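Local coordinates for hypothetical conserved protein (Geobacillus kaustophilus, PDB 2QYH), which is of unknown function but belongs to the haloacid dehalogenase-like hydrolases and is probably a magnesium-dependent phosphatase, at residues D[145-155]-D[167-178]; D[205-213]-D[228-236]. All blocks are in the same frame, centred on the assembly; numbering follows the deposited sequence.

Interaction 1. Residues D[145-155]-D[167-178]; sequences QALLFCRAEEE and FVRWHDVSTDVL
R169, on the edge strand 165-171, reaches past strand 174-179 to E155 and C150 in the loop after strand 145-148. The setting is the antiparallel sheet of the smaller domain, probably the cap of the HAD fold, where strand 145-148 pairs with strand 174-179. NE and NH2 of R169 close side-on on a single carboxylate oxygen, OE1 of E155; the NE–OE1 distance is 2.7 Å. The carboxylate and guanidinium planes are nearly coplanar, 25° apart. At the far end, R169 NH1 and NH2 both donate to C150 O, the NH1 bond being 2.9 Å. NH1 also donates to H171 O, which fixes the rotation of the group. The chain of R169 bends at chi3 (-68°), turning the guanidinium across to the loop, and A152 N lies over one of its faces. With an alanine in place of R169, the E155 carboxylate is likely to lose its charged mate and C150 O both of these donors. Further along, L148 and T175 form a hydrogen-bonded pair, as do A146 and V177. L148 N meets T175 O at 3.0 Å in a nearly straight bond. On the L148 side, CD2 packs on F167, and L90 of helix 84-96 touches F167 and V177. On the other side, L147 and F149 face helix 117-124. There OG of S174 sits over one face of the F149 ring, 3.3 Å from CE2.

Interaction 2. Residues D[205-213]-D[228-236]; sequences FGDGLNDIE and HEEVKRVAD
V231 and I212 form the close part of this contact, where the turn after strand 202-206 and the start of helix 212-217 meet helix 229-234. V231 is buried. Its CG2, anti to the carbonyl carbon, points at the backbone of the turn and lies 3.4 Å from G208 O. I212 packs beside it, with CG1 4.0 Å from V231 CG2. The I212 chain is extended (chi2 174°), and its CD1 reaches E230 O at 3.6 Å. One turn on, CG2 of I212 meets CG1 of V234, the two side chains crossing at about a right angle. L215 of helix 212-217 touches both V231 and V234. No hydrogen bond joins the two segments; this side is van der Waals packing of aliphatic groups on each other and on backbone carbonyls.

The outer side is more open to solvent. L209 and H228 are exposed there. CD2 of L209 stands over the H228 ring in a CH-pi contact, 3.6 Å from its centroid. H228 is the N-cap of its helix: ND1 accepts from E230 N at 2.9 Å, in the ring plane, which steadies the ring under the leucine. E230 turns outward to a salt bridge with R233.

Behind the turn, D211 OD2 takes both D207 N and G208 N, while OD1 pairs with K184. With D9 close by, this arrangement matches the GDGxxD loop of HAD hydrolases, beside the probable active site.

From the N terminus, the chain builds much of the eight-stranded mixed sheet, then enters the five-stranded antiparallel sheet. Interaction 1 there closes the excursion through helix 156-161 and joins the central strand 145-148 to the returning hairpin. The chain goes back through helix 184-195 to strand 202-206. Interaction 2 closes the loop through helix 212-217 and strand 220-223, toward the end of the mixed sheet that finishes with strand 237-238. Interactions 1 and 2 run in series, neither nested nor crossed, their centres about 23 Å and their nearest atoms about 8 Å apart. Interaction 1 joins strands of the probable cap; interaction 2 joins the turn after strand 202-206 to helix 229-234 in the probable core domain.

Interaction 1. Residues D[145-155]-D[167-178]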
loop_
_atom_site.group_PDB
_atom_site.type_symbol
_atom_site.label_atom_id
_atom_site.label_comp_id
_atom_site.label_asym_id
_atom_site.label_seq_id
_atom_site.Cartn_x
_atom_site.Cartn_y
_atom_site.Cartn_z
ATOM N N GLN D 145 16.003 7.026 -9.449
ATOM C CA GLN D 145 15.253 8.137 -9.995
ATOM C C GLN D 145 15.258 9.228 -8.941
ATOM O O GLN D 145 15.406 8.949 -7.749
ATOM C CB GLN D 145 13.826 7.677 -10.300
ATOM C CG GLN D 145 12.965 8.670 -11.036
ATOM C CD GLN D 145 11.675 8.041 -11.531
ATOM O OE1 GLN D 145 11.700 7.087 -12.316
ATOM N NE2 GLN D 145 10.538 8.570 -11.074
ATOM N N ALA D 146 15.118 10.473 -9.376
ATOM C CA ALA D 146 15.117 11.579 -8.436
ATOM C C ALA D 146 14.050 12.575 -8.826
ATOM O O ALA D 146 13.444 12.469 -9.896
ATOM C CB ALA D 146 16.491 12.251 -8.405
ATOM N N LEU D 147 13.822 13.538 -7.941
ATOM C CA LEU D 147 12.831 14.572 -8.169
ATOM C C LEU D 147 13.482 15.931 -7.998
ATOM O O LEU D 147 14.169 16.180 -7.004
ATOM C CB LEU D 147 11.681 14.424 -7.176
ATOM C CG LEU D 147 10.766 13.210 -7.337
ATOM C CD1 LEU D 147 9.918 13.051 -6.093
ATOM C CD2 LEU D 147 9.886 13.382 -8.572
ATOM N N LEU D 148 13.281 16.799 -8.984
ATOM C CA LEU D 148 13.823 18.150 -8.937
ATOM C C LEU D 148 12.647 19.074 -8.719
ATOM O O LEU D 148 11.649 18.996 -9.440
ATOM C CB LEU D 148 14.508 18.512 -10.255
ATOM C CG LEU D 148 15.036 19.947 -10.357
ATOM C CD1 LEU D 148 16.138 20.168 -9.332
ATOM C CD2 LEU D 148 15.565 20.192 -11.752
ATOM N N PHE D 149 12.750 19.942 -7.722
ATOM C CA PHE D 149 11.658 20.852 -7.451
ATOM C C PHE D 149 11.943 22.270 -7.914
ATOM O O PHE D 149 12.696 23.016 -7.283
ATOM C CB PHE D 149 11.308 20.817 -5.968
ATOM C CG PHE D 149 10.874 19.462 -5.497
ATOM C CD1 PHE D 149 11.814 18.489 -5.181
ATOM C CD2 PHE D 149 9.521 19.138 -5.426
ATOM C CE1 PHE D 149 11.417 17.212 -4.803
ATOM C CE2 PHE D 149 9.114 17.866 -5.049
ATOM C CZ PHE D 149 10.064 16.899 -4.737
ATOM N N CYS D 150 11.334 22.613 -9.045
ATOM C CA CYS D 150 11.460 23.921 -9.659
ATOM C C CYS D 150 10.329 24.010 -10.672
ATOM O O CYS D 150 9.748 22.987 -11.056
ATOM C CB CYS D 150 12.805 24.060 -10.377
ATOM S SG CYS D 150 12.877 23.248 -11.989
ATOM N N ARG D 151 10.025 25.230 -11.110
ATOM C CA ARG D 151 8.960 25.455 -12.079
ATOM C C ARG D 151 9.480 25.298 -13.505
ATOM O O ARG D 151 10.688 25.319 -13.742
ATOM C CB ARG D 151 8.353 26.846 -11.872
ATOM C CG ARG D 151 7.661 27.005 -10.526
ATOM C CD ARG D 151 7.266 28.447 -10.245
ATOM N NE ARG D 151 6.612 28.590 -8.948
ATOM C CZ ARG D 151 5.379 28.166 -8.681
ATOM N NH1 ARG D 151 4.658 27.574 -9.627
ATOM N NH2 ARG D 151 4.870 28.329 -7.463
ATOM N N ALA D 152 8.560 25.135 -14.450
ATOM C CA ALA D 152 8.924 24.953 -15.851
ATOM C C ALA D 152 9.774 26.099 -16.406
ATOM O O ALA D 152 10.567 25.904 -17.330
ATOM C CB ALA D 152 7.661 24.771 -16.694
ATOM N N GLU D 153 9.612 27.289 -15.836
ATOM C CA GLU D 153 10.364 28.461 -16.270
ATOM C C GLU D 153 11.831 28.376 -15.861
ATOM O O GLU D 153 12.676 29.062 -16.432
ATOM C CB GLU D 153 9.760 29.735 -15.668
ATOM C CG GLU D 153 8.289 29.958 -15.982
ATOM C CD GLU D 153 7.383 28.934 -15.322
ATOM O OE1 GLU D 153 7.387 28.853 -14.075
ATOM O OE2 GLU D 153 6.666 28.211 -16.048
ATOM N N GLU D 154 12.135 27.528 -14.884
ATOM C CA GLU D 154 13.499 27.398 -14.383
ATOM C C GLU D 154 14.283 26.160 -14.839
ATOM O O GLU D 154 15.493 26.071 -14.602
ATOM C CB GLU D 154 13.472 27.422 -12.854
ATOM C CG GLU D 154 12.603 28.518 -12.265
ATOM C CD GLU D 154 12.360 28.336 -10.773
ATOM O OE1 GLU D 154 11.637 27.389 -10.388
ATOM O OE2 GLU D 154 12.897 29.142 -9.983
ATOM N N GLU D 155 13.610 25.215 -15.491
ATOM C CA GLU D 155 14.253 23.968 -15.919
ATOM C C GLU D 155 15.276 24.028 -17.061
ATOM O O GLU D 155 16.240 23.261 -17.058
ATOM C CB GLU D 155 13.182 22.922 -16.257
ATOM C CG GLU D 155 12.259 23.328 -17.388
ATOM C CD GLU D 155 11.118 22.354 -17.593
ATOM O OE1 GLU D 155 10.392 22.082 -16.612
ATOM O OE2 GLU D 155 10.945 21.869 -18.732
ATOM N N PHE D 167 14.487 15.170 -17.943
ATOM C CA PHE D 167 13.556 15.807 -17.030
ATOM C C PHE D 167 12.144 15.768 -17.613
ATOM O O PHE D 167 11.882 16.349 -18.667
ATOM C CB PHE D 167 14.002 17.249 -16.759
ATOM C CG PHE D 167 15.396 17.352 -16.196
ATOM C CD1 PHE D 167 16.505 17.212 -17.019
ATOM C CD2 PHE D 167 15.599 17.529 -14.826
ATOM C CE1 PHE D 167 17.795 17.241 -16.487
ATOM C CE2 PHE D 167 16.887 17.558 -14.286
ATOM C CZ PHE D 167 17.983 17.413 -15.114
ATOM N N VAL D 168 11.248 15.062 -16.929
ATOM C CA VAL D 168 9.861 14.927 -17.364
ATOM C C VAL D 168 8.960 15.508 -16.282
ATOM O O VAL D 168 8.856 14.956 -15.183
ATOM C CB VAL D 168 9.491 13.443 -17.587
ATOM C CG1 VAL D 168 8.071 13.324 -18.130
ATOM C CG2 VAL D 168 10.490 12.800 -18.539
ATOM N N ARG D 169 8.303 16.619 -16.598
ATOM C CA ARG D 169 7.442 17.303 -15.645
ATOM C C ARG D 169 6.100 16.612 -15.422
ATOM O O ARG D 169 5.480 16.106 -16.359
ATOM C CB ARG D 169 7.234 18.754 -16.106
ATOM C CG ARG D 169 6.505 19.654 -15.110
ATOM C CD ARG D 169 6.723 21.132 -15.437
ATOM N NE ARG D 169 8.109 21.543 -15.211
ATOM C CZ ARG D 169 8.636 21.789 -14.014
ATOM N NH1 ARG D 169 7.897 21.675 -12.921
ATOM N NH2 ARG D 169 9.912 22.137 -13.909
ATOM N N TRP D 170 5.661 16.596 -14.166
ATOM C CA TRP D 170 4.391 15.979 -13.793
ATOM C C TRP D 170 3.614 16.876 -12.830
ATOM O O TRP D 170 2.464 16.589 -12.497
ATOM C CB TRP D 170 4.629 14.621 -13.121
ATOM C CG TRP D 170 5.491 14.723 -11.905
ATOM C CD1 TRP D 170 6.853 14.784 -11.872
ATOM C CD2 TRP D 170 5.046 14.849 -10.546
ATOM N NE1 TRP D 170 7.291 14.941 -10.575
ATOM C CE2 TRP D 170 6.209 14.985 -9.745
ATOM C CE3 TRP D 170 3.792 14.859 -9.930
ATOM C CZ2 TRP D 170 6.142 15.130 -8.353
ATOM C CZ3 TRP D 170 3.731 15.003 -8.548
ATOM C CH2 TRP D 170 4.901 15.136 -7.776
ATOM N N HIS D 171 4.249 17.950 -12.367
ATOM C CA HIS D 171 3.603 18.880 -11.442
ATOM C C HIS D 171 4.134 20.293 -11.691
ATOM O O HIS D 171 5.162 20.463 -12.345
ATOM C CB HIS D 171 3.870 18.437 -9.994
ATOM C CG HIS D 171 3.114 19.222 -8.959
ATOM N ND1 HIS D 171 3.595 20.391 -8.410
ATOM C CD2 HIS D 171 1.915 18.996 -8.371
ATOM C CE1 HIS D 171 2.728 20.851 -7.526
ATOM N NE2 HIS D 171 1.699 20.022 -7.483
ATOM N N ASP D 172 3.426 21.302 -11.193
ATOM C CA ASP D 172 3.848 22.690 -11.368
ATOM C C ASP D 172 5.203 22.968 -10.756
ATOM O O ASP D 172 5.971 23.770 -11.282
ATOM C CB ASP D 172 2.843 23.650 -10.734
ATOM C CG ASP D 172 1.659 23.913 -11.630
ATOM O OD1 ASP D 172 0.720 24.605 -11.197
ATOM O OD2 ASP D 172 1.680 23.422 -12.776
ATOM N N VAL D 173 5.504 22.314 -9.644
ATOM C CA VAL D 173 6.775 22.564 -8.983
ATOM C C VAL D 173 7.692 21.360 -8.818
ATOM O O VAL D 173 8.598 21.380 -7.982
ATOM C CB VAL D 173 6.547 23.200 -7.590
ATOM C CG1 VAL D 173 5.825 24.533 -7.737
ATOM C CG2 VAL D 173 5.742 22.262 -6.716
ATOM N N SER D 174 7.475 20.319 -9.614
ATOM C CA SER D 174 8.314 19.129 -9.517
ATOM C C SER D 174 8.376 18.363 -10.832
ATOM O O SER D 174 7.364 18.179 -11.509
ATOM C CB SER D 174 7.790 18.202 -8.417
ATOM O OG SER D 174 8.663 17.107 -8.204
ATOM N N THR D 175 9.573 17.909 -11.185
ATOM C CA THR D 175 9.763 17.152 -12.416
ATOM C C THR D 175 10.617 15.919 -12.122
ATOM O O THR D 175 11.489 15.962 -11.253
ATOM C CB THR D 175 10.459 18.012 -13.485
ATOM O OG1 THR D 175 10.581 17.260 -14.698
ATOM C CG2 THR D 175 11.846 18.434 -13.009
ATOM N N ASP D 176 10.364 14.827 -12.840
ATOM C CA ASP D 176 11.120 13.589 -12.641
ATOM C C ASP D 176 12.482 13.644 -13.293
ATOM O O ASP D 176 12.660 14.260 -14.341
ATOM C CB ASP D 176 10.388 12.377 -13.224
ATOM C CG ASP D 176 9.145 12.022 -12.460
ATOM O OD1 ASP D 176 9.212 11.940 -11.215
ATOM O OD2 ASP D 176 8.101 11.815 -13.110
ATOM N N VAL D 177 13.439 12.972 -12.671
ATOM C CA VAL D 177 14.793 12.915 -13.191
ATOM C C VAL D 177 15.138 11.452 -13.483
ATOM O O VAL D 177 15.375 10.666 -12.565
ATOM C CB VAL D 177 15.801 13.494 -12.167
ATOM C CG1 VAL D 177 17.213 13.461 -12.741
ATOM C CG2 VAL D 177 15.406 14.908 -11.799
ATOM N N LEU D 178 15.142 11.083 -14.760
ATOM C CA LEU D 178 15.470 9.712 -15.144
ATOM C C LEU D 178 16.729 9.750 -15.994
ATOM O O LEU D 178 17.147 10.812 -16.451
ATOM C CB LEU D 178 14.339 9.066 -15.970
ATOM C CG LEU D 178 12.914 9.632 -16.022
ATOM C CD1 LEU D 178 12.059 8.710 -16.886
ATOM C CD2 LEU D 178 12.316 9.756 -14.630
HETATM O O HOH W 1 5.589 24.736 -14.068
HETATM O O HOH W 2 11.198 19.064 -16.790
HETATM O O HOH W 3 8.103 21.289 -18.326
#

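Interaction 2. Residues D[205-213]-D[228-236]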
loop_
_atom_site.group_PDB
_atom_site.type_symbol
_atom_site.label_atom_id
_atom_site.label_comp_id
_atom_site.label_asym_id
_atom_site.label_seq_id
_atom_site.Cartn_x
_atom_site.Cartn_y
_atom_site.Cartn_z
ATOM N N PHE D 205 -1.682 -3.518 -21.138
ATOM C CA PHE D 205 -2.924 -2.761 -21.000
ATOM C C PHE D 205 -2.576 -1.377 -20.475
ATOM O O PHE D 205 -1.953 -1.249 -19.420
ATOM C CB PHE D 205 -3.886 -3.440 -20.014
ATOM C CG PHE D 205 -4.564 -4.653 -20.564
ATOM C CD1 PHE D 205 -5.947 -4.679 -20.719
ATOM C CD2 PHE D 205 -3.832 -5.788 -20.891
ATOM C CE1 PHE D 205 -6.596 -5.827 -21.188
ATOM C CE2 PHE D 205 -4.463 -6.937 -21.359
ATOM C CZ PHE D 205 -5.850 -6.961 -21.508
ATOM N N GLY D 206 -2.988 -0.347 -21.208
ATOM C CA GLY D 206 -2.695 1.016 -20.802
ATOM C C GLY D 206 -3.873 1.950 -20.968
ATOM O O GLY D 206 -4.853 1.627 -21.644
ATOM N N ASP D 207 -3.756 3.133 -20.377
ATOM C CA ASP D 207 -4.826 4.114 -20.407
ATOM C C ASP D 207 -4.352 5.537 -20.681
ATOM O O ASP D 207 -5.070 6.331 -21.282
ATOM C CB ASP D 207 -5.554 4.057 -19.065
ATOM C CG ASP D 207 -6.518 5.200 -18.869
ATOM O OD1 ASP D 207 -7.584 5.208 -19.527
ATOM O OD2 ASP D 207 -6.198 6.091 -18.050
ATOM N N GLY D 208 -3.146 5.870 -20.248
ATOM C CA GLY D 208 -2.659 7.220 -20.457
ATOM C C GLY D 208 -1.579 7.369 -21.500
ATOM O O GLY D 208 -1.032 6.387 -22.014
ATOM N N LEU D 209 -1.267 8.624 -21.803
ATOM C CA LEU D 209 -0.253 8.969 -22.790
ATOM C C LEU D 209 1.106 8.366 -22.442
ATOM O O LEU D 209 1.908 8.070 -23.330
ATOM C CB LEU D 209 -0.139 10.487 -22.885
ATOM C CG LEU D 209 -1.450 11.239 -23.154
ATOM C CD1 LEU D 209 -1.210 12.729 -22.997
ATOM C CD2 LEU D 209 -1.971 10.906 -24.556
ATOM N N ASN D 210 1.372 8.182 -21.152
ATOM C CA ASN D 210 2.647 7.599 -20.745
ATOM C C ASN D 210 2.683 6.101 -21.066
ATOM O O ASN D 210 3.715 5.442 -20.926
ATOM C CB ASN D 210 2.912 7.854 -19.253
ATOM C CG ASN D 210 1.931 7.144 -18.344
ATOM O OD1 ASN D 210 0.918 6.608 -18.788
ATOM N ND2 ASN D 210 2.228 7.149 -17.053
ATOM N N ASP D 211 1.550 5.581 -21.528
ATOM C CA ASP D 211 1.444 4.182 -21.896
ATOM C C ASP D 211 1.602 3.962 -23.399
ATOM O O ASP D 211 1.650 2.816 -23.858
ATOM C CB ASP D 211 0.094 3.618 -21.455
ATOM C CG ASP D 211 -0.055 3.567 -19.950
ATOM O OD1 ASP D 211 0.874 3.058 -19.289
ATOM O OD2 ASP D 211 -1.096 4.019 -19.424
ATOM N N ILE D 212 1.689 5.047 -24.165
ATOM C CA ILE D 212 1.801 4.934 -25.614
ATOM C C ILE D 212 2.997 4.152 -26.121
ATOM O O ILE D 212 2.844 3.258 -26.958
ATOM C CB ILE D 212 1.789 6.323 -26.288
ATOM C CG1 ILE D 212 0.374 6.912 -26.226
ATOM C CG2 ILE D 212 2.253 6.211 -27.730
ATOM C CD1 ILE D 212 0.272 8.330 -26.737
ATOM N N GLU D 213 4.188 4.473 -25.630
ATOM C CA GLU D 213 5.376 3.762 -26.085
ATOM C C GLU D 213 5.250 2.274 -25.772
ATOM O O GLU D 213 5.514 1.424 -26.621
ATOM C CB GLU D 213 6.632 4.330 -25.427
ATOM C CG GLU D 213 7.901 3.614 -25.844
ATOM C CD GLU D 213 9.078 3.964 -24.964
ATOM O OE1 GLU D 213 8.877 4.080 -23.729
ATOM O OE2 GLU D 213 10.200 4.109 -25.501
ATOM N N HIS D 228 -7.222 7.984 -23.783
ATOM C CA HIS D 228 -7.018 9.095 -24.706
ATOM C C HIS D 228 -6.937 8.509 -26.126
ATOM O O HIS D 228 -6.425 7.401 -26.328
ATOM C CB HIS D 228 -5.740 9.838 -24.318
ATOM C CG HIS D 228 -5.507 11.103 -25.083
ATOM N ND1 HIS D 228 -5.078 11.115 -26.394
ATOM C CD2 HIS D 228 -5.535 12.399 -24.686
ATOM C CE1 HIS D 228 -4.840 12.360 -26.766
ATOM N NE2 HIS D 228 -5.109 13.158 -25.750
ATOM N N GLU D 229 -7.441 9.236 -27.116
ATOM C CA GLU D 229 -7.435 8.693 -28.463
ATOM C C GLU D 229 -6.056 8.433 -29.027
ATOM O O GLU D 229 -5.908 7.568 -29.895
ATOM C CB GLU D 229 -8.232 9.579 -29.412
ATOM C CG GLU D 229 -9.706 9.610 -29.068
ATOM C CD GLU D 229 -10.495 10.458 -30.022
ATOM O OE1 GLU D 229 -10.014 11.554 -30.388
ATOM O OE2 GLU D 229 -11.605 10.023 -30.395
ATOM N N GLU D 230 -5.041 9.154 -28.546
ATOM C CA GLU D 230 -3.672 8.923 -29.034
ATOM C C GLU D 230 -3.138 7.589 -28.500
ATOM O O GLU D 230 -2.185 7.017 -29.044
ATOM C CB GLU D 230 -2.742 10.058 -28.609
ATOM C CG GLU D 230 -2.909 11.358 -29.388
ATOM C CD GLU D 230 -2.668 11.198 -30.888
ATOM O OE1 GLU D 230 -1.949 10.263 -31.298
ATOM O OE2 GLU D 230 -3.192 12.028 -31.663
ATOM N N VAL D 231 -3.769 7.109 -27.428
ATOM C CA VAL D 231 -3.425 5.845 -26.798
ATOM C C VAL D 231 -4.130 4.734 -27.573
ATOM O O VAL D 231 -3.547 3.682 -27.847
ATOM C CB VAL D 231 -3.900 5.812 -25.327
ATOM C CG1 VAL D 231 -3.586 4.458 -24.703
ATOM C CG2 VAL D 231 -3.247 6.950 -24.535
ATOM N N LYS D 232 -5.388 4.983 -27.927
ATOM C CA LYS D 232 -6.179 4.022 -28.682
ATOM C C LYS D 232 -5.614 3.858 -30.087
ATOM O O LYS D 232 -5.724 2.790 -30.687
ATOM C CB LYS D 232 -7.629 4.487 -28.794
ATOM C CG LYS D 232 -8.325 4.713 -27.477
ATOM C CD LYS D 232 -9.833 4.719 -27.666
ATOM C CE LYS D 232 -10.572 4.850 -26.339
ATOM N NZ LYS D 232 -12.042 4.676 -26.519
ATOM N N ARG D 233 -5.014 4.919 -30.617
ATOM C CA ARG D 233 -4.467 4.860 -31.963
ATOM C C ARG D 233 -3.416 3.767 -32.099
ATOM O O ARG D 233 -3.420 3.011 -33.074
ATOM C CB ARG D 233 -3.842 6.202 -32.362
ATOM C CG ARG D 233 -3.369 6.230 -33.806
ATOM C CD ARG D 233 -2.177 7.138 -33.980
ATOM N NE ARG D 233 -2.513 8.541 -33.769
ATOM C CZ ARG D 233 -2.548 9.446 -34.739
ATOM N NH1 ARG D 233 -2.266 9.083 -35.983
ATOM N NH2 ARG D 233 -2.855 10.710 -34.469
ATOM N N VAL D 234 -2.519 3.687 -31.119
ATOM C CA VAL D 234 -1.449 2.701 -31.146
ATOM C C VAL D 234 -1.849 1.345 -30.607
ATOM O O VAL D 234 -1.084 0.392 -30.728
ATOM C CB VAL D 234 -0.208 3.172 -30.351
ATOM C CG1 VAL D 234 0.329 4.459 -30.950
ATOM C CG2 VAL D 234 -0.563 3.356 -28.871
ATOM N N ALA D 235 -3.034 1.251 -30.012
ATOM C CA ALA D 235 -3.494 -0.023 -29.461
ATOM C C ALA D 235 -3.968 -0.976 -30.553
ATOM O O ALA D 235 -4.622 -0.564 -31.505
ATOM C CB ALA D 235 -4.620 0.214 -28.452
ATOM N N ASP D 236 -3.636 -2.253 -30.406
ATOM C CA ASP D 236 -4.044 -3.268 -31.369
ATOM C C ASP D 236 -5.483 -3.668 -31.069
ATOM O O ASP D 236 -6.162 -4.285 -31.889
ATOM C CB ASP D 236 -3.151 -4.497 -31.250
ATOM C CG ASP D 236 -1.714 -4.202 -31.584
ATOM O OD1 ASP D 236 -1.401 -4.102 -32.783
ATOM O OD2 ASP D 236 -0.895 -4.057 -30.651
#